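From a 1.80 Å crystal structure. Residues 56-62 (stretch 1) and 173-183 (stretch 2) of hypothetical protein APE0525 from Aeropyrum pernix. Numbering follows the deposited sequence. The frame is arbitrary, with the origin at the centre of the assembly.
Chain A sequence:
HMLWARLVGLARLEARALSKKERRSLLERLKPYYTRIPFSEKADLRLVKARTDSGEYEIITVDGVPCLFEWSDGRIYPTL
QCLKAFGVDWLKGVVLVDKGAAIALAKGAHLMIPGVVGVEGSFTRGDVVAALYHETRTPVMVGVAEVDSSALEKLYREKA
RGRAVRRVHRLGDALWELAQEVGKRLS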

ATOM      1  N   GLU A  56     -17.597  -5.910   2.078  1.00 17.73           N
ATOM      2  CA  GLU A  56     -17.170  -4.931   3.064  1.00 22.03           C
ATOM      3  C   GLU A  56     -15.691  -4.582   3.052  1.00 21.70           C
ATOM      4  O   GLU A  56     -14.860  -5.446   2.787  1.00 24.05           O
ATOM      5  N   TYR A  57     -15.383  -3.313   3.279  1.00 18.22           N
ATOM      6  CA  TYR A  57     -13.988  -2.830   3.340  1.00 16.47           C
ATOM      7  C   TYR A  57     -13.817  -2.133   4.684  1.00 21.70           C
ATOM      8  O   TYR A  57     -14.738  -1.465   5.167  1.00 20.44           O
ATOM      9  N   GLU A  58     -12.651  -2.254   5.285  1.00 16.66           N
ATOM     10  CA  GLU A  58     -12.393  -1.553   6.562  1.00 19.74           C
ATOM     11  C   GLU A  58     -11.091  -0.845   6.337  1.00 22.81           C
ATOM     12  O   GLU A  58     -10.105  -1.461   5.896  1.00 20.30           O
ATOM     13  N   ILE A  59     -11.083   0.441   6.643  1.00 13.75           N
ATOM     14  CA  ILE A  59      -9.902   1.267   6.438  1.00 14.69           C
ATOM     15  C   ILE A  59      -9.611   2.178   7.644  1.00 17.80           C
ATOM     16  O   ILE A  59     -10.530   2.802   8.204  1.00 21.63           O
ATOM     17  N   ILE A  60      -8.348   2.287   8.025  1.00 12.22           N
ATOM     18  CA  ILE A  60      -8.034   3.166   9.119  1.00 12.38           C
ATOM     19  C   ILE A  60      -7.666   4.511   8.531  1.00 17.26           C
ATOM     20  O   ILE A  60      -6.825   4.576   7.625  1.00 16.53           O
ATOM     21  N   THR A  61      -8.304   5.577   8.995  1.00 11.99           N
ATOM     22  CA  THR A  61      -7.946   6.919   8.515  1.00 15.77           C
ATOM     23  C   THR A  61      -7.036   7.593   9.529  1.00 16.35           C
ATOM     24  O   THR A  61      -7.168   7.407  10.726  1.00 14.70           O
ATOM     25  N   VAL A  62      -6.107   8.386   9.014  1.00 15.37           N
ATOM     26  CA  VAL A  62      -5.149   9.125   9.809  1.00 13.48           C
ATOM     27  C   VAL A  62      -5.377  10.598   9.403  1.00 18.50           C
ATOM     28  O   VAL A  62      -5.082  11.021   8.285  1.00 17.09           O
ATOM     29  N   ASP A 173      -7.388  -0.231  -8.261  1.00 11.16           N
ATOM     30  CA  ASP A 173      -8.133  -1.380  -7.795  1.00 10.75           C
ATOM     31  C   ASP A 173      -9.367  -0.892  -6.962  1.00 13.25           C
ATOM     32  O   ASP A 173      -9.566   0.303  -6.759  1.00 10.31           O
ATOM     33  N   ALA A 174     -10.225  -1.830  -6.560  1.00 12.41           N
ATOM     34  CA  ALA A 174     -11.435  -1.478  -5.846  1.00 12.92           C
ATOM     35  C   ALA A 174     -11.165  -0.694  -4.564  1.00 14.35           C
ATOM     36  O   ALA A 174     -11.867   0.310  -4.293  1.00 10.91           O
ATOM     37  N   LEU A 175     -10.173  -1.142  -3.794  1.00  9.46           N
ATOM     38  CA  LEU A 175      -9.840  -0.429  -2.559  1.00 12.25           C
ATOM     39  C   LEU A 175      -9.333   0.991  -2.895  1.00 10.37           C
ATOM     40  O   LEU A 175      -9.682   1.969  -2.190  1.00  9.10           O
ATOM     41  N   TRP A 176      -8.536   1.094  -3.982  1.00 12.63           N
ATOM     42  CA  TRP A 176      -7.992   2.388  -4.379  1.00 12.08           C
ATOM     43  C   TRP A 176      -9.148   3.359  -4.691  1.00 12.43           C
ATOM     44  O   TRP A 176      -9.130   4.528  -4.230  1.00  9.04           O
ATOM     45  N   GLU A 177     -10.159   2.879  -5.422  1.00 10.74           N
ATOM     46  CA  GLU A 177     -11.266   3.758  -5.808  1.00 13.13           C
ATOM     47  C   GLU A 177     -12.079   4.170  -4.597  1.00 13.63           C
ATOM     48  O   GLU A 177     -12.455   5.309  -4.459  1.00 13.18           O
ATOM     49  N   LEU A 178     -12.358   3.204  -3.736  1.00 10.29           N
ATOM     50  CA  LEU A 178     -13.078   3.502  -2.530  1.00 12.99           C
ATOM     51  C   LEU A 178     -12.286   4.546  -1.676  1.00 17.56           C
ATOM     52  O   LEU A 178     -12.866   5.536  -1.158  1.00 13.77           O
ATOM     53  N   ALA A 179     -10.980   4.331  -1.545  1.00 11.50           N
ATOM     54  CA  ALA A 179     -10.136   5.230  -0.727  1.00 12.45           C
ATOM     55  C   ALA A 179     -10.090   6.632  -1.307  1.00 18.08           C
ATOM     56  O   ALA A 179     -10.145   7.605  -0.538  1.00 15.13           O
ATOM     57  N   GLN A 180     -10.042   6.738  -2.641  1.00 12.44           N
ATOM     58  CA  GLN A 180     -10.042   8.039  -3.307  1.00 17.50           C
ATOM     59  C   GLN A 180     -11.290   8.839  -2.925  1.00 18.01           C
ATOM     60  O   GLN A 180     -11.221  10.045  -2.698  1.00 22.09           O
ATOM     61  N   GLU A 181     -12.429   8.162  -2.848  1.00 14.70           N
ATOM     62  CA  GLU A 181     -13.680   8.829  -2.531  1.00 18.84           C
ATOM     63  C   GLU A 181     -13.786   9.138  -1.048  1.00 23.35           C
ATOM     64  O   GLU A 181     -14.353  10.162  -0.687  1.00 25.58           O
ATOM     65  N   VAL A 182     -13.258   8.260  -0.179  1.00 20.99           N
ATOM     66  CA  VAL A 182     -13.300   8.513   1.266  1.00 20.57           C
ATOM     67  C   VAL A 182     -12.491   9.805   1.524  1.00 23.29           C
ATOM     68  O   VAL A 182     -12.935  10.677   2.292  1.00 23.31           O
ATOM     69  N   GLY A 183     -11.341   9.901   0.845  1.00 23.79           N
ATOM     70  CA  GLY A 183     -10.432  11.035   0.951  1.00 27.63           C
ATOM     71  C   GLY A 183     -11.123  12.328   0.527  1.00 32.72           C
ATOM     72  O   GLY A 183     -10.804  13.392   1.076  1.00 34.70           O
TER

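Strand 56-62 lies across helix 174-183 at an angle of 57°, and the axes approach to 10.4 Å, a spacing that leaves room for a single layer of interlocking side chains. A strand turns alternate residues to alternate faces, and here Tyr57, Ile59 and Thr61 point toward the helix, while Glu56 and Glu58 point away and are exposed. The helix answers with residues four apart, Ala174, Leu178 and Val182, whose CA-to-CB bonds all point toward the strand. No hydrogen bond crosses between the two stretches, so the contact rests on shape and apolar packing.

Tyr57 has the most surface covered. Its m rotamer (chi1 -59°) lays the long ring along the first turn of the helix, oblique to its neighbours there. The base of the ring meets Leu178, with Tyr57 CG 3.4 Å from Leu178 CD2, a tight fit. At the far end, Tyr57 OH comes within 3.5 Å of Ala174 CB; the small alanine side chain lets the phenol tip come close to the helix. Between them, Tyr57 CE2 lies 4.2 Å from the backbone Leu175 N. A tyrosine suits this partly exposed place, because its carbon ring can pack against the helix while its hydroxyl lies at the outer end.

Ile59 is nearly as well covered, and it is buried. With chi1 m and chi2 t, its side chain extends to place CD1 among three helix residues. Ile59 CD1 is 3.7 Å from Leu175 CD1, 4.2 Å from Leu178 CD2 and 4.5 Å from Ala179 CB. Ala179 is set sideways, and its short side chain gives the longest of the three contacts.

Leu178 is the helix residue with the most area covered. Its chi1 t, chi2 p rotamer brings CD2 against both Tyr57 and Ile59, so one branched side chain joins the two strand residues. Leu175 adopts the same rotamer; its CA-to-CB bond points sideways, but the end of its side chain comes nearer the strand and reaches Ile59.

The contact thins at Thr61, where CG2 lies 4.4 Å from Val182 CG1. In the p rotamer, threonine offers this methyl to the valine while OG1 finds a hydrogen-bonding partner elsewhere in the structure. At the other end of the helix, Asp173 serves as the N-cap: its OD1 accepts a 2.7 Å hydrogen bond from Trp176 N, satisfying a first-turn amide.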

ATOM      1  CB  GLU A  56     -17.583  -5.452   4.458  1.00 25.26           C
ATOM      2  CG  GLU A  56     -19.116  -5.500   4.622  1.00 42.79           C
ATOM      3  CD  GLU A  56     -19.588  -5.139   6.033  1.00 50.96           C
ATOM      4  OE1 GLU A  56     -18.976  -4.237   6.677  1.00 53.69           O
ATOM      5  OE2 GLU A  56     -20.591  -5.750   6.478  1.00 55.31           O
ATOM      6  CB  TYR A  57     -13.711  -1.769   2.239  1.00 13.79           C
ATOM      7  CG  TYR A  57     -13.944  -2.250   0.819  1.00 18.44           C
ATOM      8  CD1 TYR A  57     -15.264  -2.455   0.322  1.00 13.73           C
ATOM      9  CD2 TYR A  57     -12.876  -2.513  -0.008  1.00 18.13           C
ATOM     10  CE1 TYR A  57     -15.477  -2.924  -0.967  1.00 16.69           C
ATOM     11  CE2 TYR A  57     -13.060  -2.977  -1.310  1.00 14.09           C
ATOM     12  CZ  TYR A  57     -14.362  -3.181  -1.777  1.00 17.74           C
ATOM     13  OH  TYR A  57     -14.507  -3.636  -3.062  1.00 18.47           O
ATOM     14  CB  GLU A  58     -12.233  -2.525   7.707  1.00 21.53           C
ATOM     15  CG  GLU A  58     -13.544  -3.002   8.219  1.00 29.79           C
ATOM     16  CD  GLU A  58     -13.402  -3.811   9.492  1.00 39.61           C
ATOM     17  OE1 GLU A  58     -12.515  -3.488  10.321  1.00 37.83           O
ATOM     18  OE2 GLU A  58     -14.195  -4.763   9.654  1.00 49.16           O
ATOM     19  CB  ILE A  59     -10.101   2.215   5.227  1.00 17.53           C
ATOM     20  CG1 ILE A  59     -10.274   1.405   3.912  1.00 14.60           C
ATOM     21  CG2 ILE A  59      -8.874   3.124   5.091  1.00 25.28           C
ATOM     22  CD1 ILE A  59     -10.668   2.382   2.740  1.00 22.39           C
ATOM     23  CB  ILE A  60      -6.878   2.606   9.930  1.00 11.29           C
ATOM     24  CG1 ILE A  60      -7.396   1.373  10.724  1.00 18.60           C
ATOM     25  CG2 ILE A  60      -6.291   3.709  10.871  1.00 13.53           C
ATOM     26  CD1 ILE A  60      -6.254   0.585  11.408  1.00 25.15           C
ATOM     27  CB  THR A  61      -9.176   7.841   8.273  1.00 19.47           C
ATOM     28  OG1 THR A  61      -9.950   7.997   9.489  1.00 16.20           O
ATOM     29  CG2 THR A  61     -10.061   7.194   7.175  1.00 13.28           C
ATOM     30  CB  VAL A  62      -3.653   8.728   9.505  1.00 12.99           C
ATOM     31  CG1 VAL A  62      -2.703   9.488  10.437  1.00 17.65           C
ATOM     32  CG2 VAL A  62      -3.415   7.256   9.714  1.00 12.43           C
ATOM     33  CB  ASP A 173      -7.228  -2.444  -7.071  1.00  7.52           C
ATOM     34  CG  ASP A 173      -6.718  -2.026  -5.667  1.00 13.32           C
ATOM     35  OD1 ASP A 173      -7.218  -1.048  -5.033  1.00 13.34           O
ATOM     36  OD2 ASP A 173      -5.774  -2.760  -5.201  1.00 16.29           O
ATOM     37  CB  ALA A 174     -12.229  -2.729  -5.550  1.00  9.65           C
ATOM     38  CB  LEU A 175      -8.780  -1.193  -1.728  1.00 11.04           C
ATOM     39  CG  LEU A 175      -8.144  -0.448  -0.527  1.00 10.17           C
ATOM     40  CD1 LEU A 175      -9.211  -0.164   0.553  1.00 13.07           C
ATOM     41  CD2 LEU A 175      -7.081  -1.284   0.089  1.00 13.37           C
ATOM     42  CB  TRP A 176      -7.122   2.246  -5.637  1.00 12.51           C
ATOM     43  CG  TRP A 176      -6.399   3.515  -5.922  1.00 14.57           C
ATOM     44  CD1 TRP A 176      -5.253   3.946  -5.335  1.00 11.08           C
ATOM     45  CD2 TRP A 176      -6.841   4.559  -6.772  1.00 12.18           C
ATOM     46  NE1 TRP A 176      -4.951   5.225  -5.752  1.00 17.05           N
ATOM     47  CE2 TRP A 176      -5.906   5.623  -6.648  1.00 21.38           C
ATOM     48  CE3 TRP A 176      -7.934   4.701  -7.638  1.00 15.44           C
ATOM     49  CZ2 TRP A 176      -6.029   6.826  -7.364  1.00 22.41           C
ATOM     50  CZ3 TRP A 176      -8.064   5.899  -8.363  1.00 26.67           C
ATOM     51  CH2 TRP A 176      -7.116   6.944  -8.219  1.00 26.60           C
ATOM     52  CB  GLU A 177     -12.181   3.091  -6.863  1.00  8.72           C
ATOM     53  CG  GLU A 177     -11.496   2.877  -8.233  1.00 16.31           C
ATOM     54  CD  GLU A 177     -11.157   4.165  -8.995  1.00 14.67           C
ATOM     55  OE1 GLU A 177     -11.515   5.300  -8.597  1.00 15.46           O
ATOM     56  OE2 GLU A 177     -10.513   4.042 -10.037  1.00 22.44           O
ATOM     57  CB  LEU A 178     -13.287   2.198  -1.758  1.00 10.46           C
ATOM     58  CG  LEU A 178     -13.803   2.475  -0.329  1.00 19.98           C
ATOM     59  CD1 LEU A 178     -15.202   3.149  -0.386  1.00 21.42           C
ATOM     60  CD2 LEU A 178     -13.883   1.109   0.404  1.00 24.25           C
ATOM     61  CB  ALA A 179      -8.711   4.695  -0.565  1.00 11.49           C
ATOM     62  CB  GLN A 180     -10.088   7.880  -4.823  1.00 17.38           C
ATOM     63  CG  GLN A 180      -8.787   7.761  -5.471  1.00 24.02           C
ATOM     64  CD  GLN A 180      -7.911   8.944  -5.159  1.00 23.69           C
ATOM     65  OE1 GLN A 180      -7.209   8.919  -4.156  1.00 16.27           O
ATOM     66  NE2 GLN A 180      -7.961  10.004  -6.000  1.00 21.78           N
ATOM     67  CB  GLU A 181     -14.871   7.951  -2.997  1.00 23.86           C
ATOM     68  CG  GLU A 181     -16.153   8.709  -3.201  1.00 29.73           C
ATOM     69  CD  GLU A 181     -16.026   9.847  -4.213  1.00 29.63           C
ATOM     70  OE1 GLU A 181     -15.199   9.803  -5.160  1.00 32.33           O
ATOM     71  OE2 GLU A 181     -16.796  10.791  -4.070  1.00 30.27           O
ATOM     72  CB  VAL A 182     -12.677   7.326   2.105  1.00 21.85           C
ATOM     73  CG1 VAL A 182     -12.488   7.743   3.578  1.00 19.17           C
ATOM     74  CG2 VAL A 182     -13.639   6.116   2.110  1.00 14.99           C
TER